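Local structure of probable acetyltransferase (Pseudomonas aeruginosa PAO1, 2EUI) at residues Glu88-Arg92 against Gln93-Asp97. The protein is of unconfirmed function but belongs to the GNAT acetyltransferase family and probably transfers an acyl group, such as acetyl, to a substrate not yet identified. Numbering follows the deposited sequence.
Sequences EEARR and QLVAD
Two i-to-i+4 backbone bonds start the helix: Val95 N donates to Arg91 O at 3.3 Å with an N-H...O angle of 167°, and Ala96 N donates to Arg92 O at 2.7 Å. Arg91 is the N-cap residue, and its carbonyl accepts the first of these bonds; Asp97 N to Gln93 O, 2.9 Å, continues the pattern. With CG almost eclipsing the backbone N (chi1 4°) and the chain extended from there to NE, Arg91 runs alongside Leu94, the two pointing the same way. Leu94 CD2 sits over one guanidinium face, displaced toward the rim: a methyl laid against a flat charged group, in van der Waals contact without a hydrogen bond. Ala90 CB and Val95 CG2 meet more loosely at 4.5 Å. Arg92 has CG anti to the backbone N (chi1 176°), and its extended side chain touches Val125 and Val129 of helix 124-131. The segments link strand 76-86 to helix 92-109, corresponding in topology to the loop that holds the acetyl-CoA pyrophosphate in GNAT relatives, with Leu94 where the first glycine of their Q/R-x-x-G-x-G/A motif would be expected. Val95 and Ala96 pack on Val86 of that strand, while Ala90 and Val95 touch Leu61 of strand 60-71.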
loop_
_atom_site.group_PDB
_atom_site.type_symbol
_atom_site.label_atom_id
_atom_site.label_comp_id
_atom_site.label_asym_id
_atom_site.label_seq_id
_atom_site.Cartn_x
_atom_site.Cartn_y
_atom_site.Cartn_z
ATOM N N GLU A 88 15.971 -12.287 -18.239
ATOM C CA GLU A 88 16.344 -12.169 -19.651
ATOM C C GLU A 88 16.073 -13.430 -20.469
ATOM O O GLU A 88 15.394 -13.382 -21.500
ATOM C CB GLU A 88 17.832 -11.842 -19.791
ATOM C CG GLU A 88 18.266 -10.521 -19.216
ATOM C CD GLU A 88 19.677 -10.143 -19.649
ATOM O OE1 GLU A 88 20.614 -10.936 -19.414
ATOM O OE2 GLU A 88 19.847 -9.050 -20.226
ATOM N N GLU A 89 16.639 -14.544 -20.008
ATOM C CA GLU A 89 16.506 -15.838 -20.671
ATOM C C GLU A 89 15.058 -16.194 -20.932
ATOM O O GLU A 89 14.738 -16.819 -21.943
ATOM C CB GLU A 89 17.137 -16.947 -19.820
ATOM C CG GLU A 89 18.610 -16.727 -19.478
ATOM C CD GLU A 89 18.844 -15.480 -18.624
ATOM O OE1 GLU A 89 18.280 -15.406 -17.507
ATOM O OE2 GLU A 89 19.592 -14.583 -19.079
ATOM N N ALA A 90 14.187 -15.808 -20.008
ATOM C CA ALA A 90 12.765 -16.084 -20.130
ATOM C C ALA A 90 12.111 -15.021 -21.004
ATOM O O ALA A 90 12.587 -13.885 -21.081
ATOM C CB ALA A 90 12.121 -16.097 -18.743
ATOM N N ARG A 91 11.024 -15.391 -21.669
ATOM C CA ARG A 91 10.309 -14.442 -22.514
ATOM C C ARG A 91 9.421 -13.604 -21.615
ATOM O O ARG A 91 8.520 -14.128 -20.958
ATOM C CB ARG A 91 9.463 -15.182 -23.548
ATOM C CG ARG A 91 9.526 -16.670 -23.358
ATOM C CD ARG A 91 8.858 -17.418 -24.470
ATOM N NE ARG A 91 8.879 -18.841 -24.162
ATOM C CZ ARG A 91 8.343 -19.785 -24.926
ATOM N NH1 ARG A 91 7.735 -19.452 -26.063
ATOM N NH2 ARG A 91 8.414 -21.059 -24.542
ATOM N N ARG A 92 9.706 -12.306 -21.586
ATOM C CA ARG A 92 8.969 -11.342 -20.774
ATOM C C ARG A 92 7.456 -11.564 -20.740
ATOM O O ARG A 92 6.909 -12.018 -19.729
ATOM C CB ARG A 92 9.283 -9.917 -21.267
ATOM C CG ARG A 92 8.506 -8.800 -20.571
ATOM C CD ARG A 92 9.315 -7.492 -20.547
ATOM N NE ARG A 92 8.558 -6.371 -19.975
ATOM C CZ ARG A 92 9.111 -5.293 -19.418
ATOM N NH1 ARG A 92 10.435 -5.182 -19.349
ATOM N NH2 ARG A 92 8.345 -4.324 -18.924
ATOM N N GLN A 93 6.796 -11.248 -21.852
ATOM C CA GLN A 93 5.341 -11.363 -21.975
ATOM C C GLN A 93 4.723 -12.699 -21.556
ATOM O O GLN A 93 3.868 -12.735 -20.664
ATOM C CB GLN A 93 4.919 -11.020 -23.406
ATOM C CG GLN A 93 3.417 -11.090 -23.644
ATOM C CD GLN A 93 2.963 -10.141 -24.744
ATOM O OE1 GLN A 93 3.643 -9.983 -25.767
ATOM N NE2 GLN A 93 1.809 -9.507 -24.541
ATOM N N LEU A 94 5.134 -13.788 -22.198
ATOM C CA LEU A 94 4.606 -15.104 -21.854
ATOM C C LEU A 94 4.551 -15.348 -20.331
ATOM O O LEU A 94 3.527 -15.789 -19.799
ATOM C CB LEU A 94 5.457 -16.188 -22.519
ATOM C CG LEU A 94 5.177 -17.627 -22.079
ATOM C CD1 LEU A 94 3.704 -17.947 -22.284
ATOM C CD2 LEU A 94 6.053 -18.586 -22.874
ATOM N N VAL A 95 5.651 -15.051 -19.639
ATOM C CA VAL A 95 5.751 -15.252 -18.193
ATOM C C VAL A 95 5.105 -14.147 -17.364
ATOM O O VAL A 95 4.430 -14.426 -16.362
ATOM C CB VAL A 95 7.235 -15.420 -17.760
ATOM C CG1 VAL A 95 7.384 -15.235 -16.245
ATOM C CG2 VAL A 95 7.721 -16.810 -18.160
ATOM N N ALA A 96 5.323 -12.898 -17.767
ATOM C CA ALA A 96 4.738 -11.767 -17.058
ATOM C C ALA A 96 3.236 -12.018 -16.955
ATOM O O ALA A 96 2.629 -11.805 -15.907
ATOM C CB ALA A 96 5.006 -10.480 -17.819
ATOM N N ASP A 97 2.653 -12.498 -18.052
ATOM C CA ASP A 97 1.222 -12.786 -18.133
ATOM C C ASP A 97 0.706 -13.782 -17.107
ATOM O O ASP A 97 -0.130 -13.440 -16.270
ATOM C CB ASP A 97 0.870 -13.299 -19.525
ATOM C CG ASP A 97 0.334 -12.211 -20.425
ATOM O OD1 ASP A 97 1.030 -11.185 -20.611
ATOM O OD2 ASP A 97 -0.789 -12.391 -20.951
#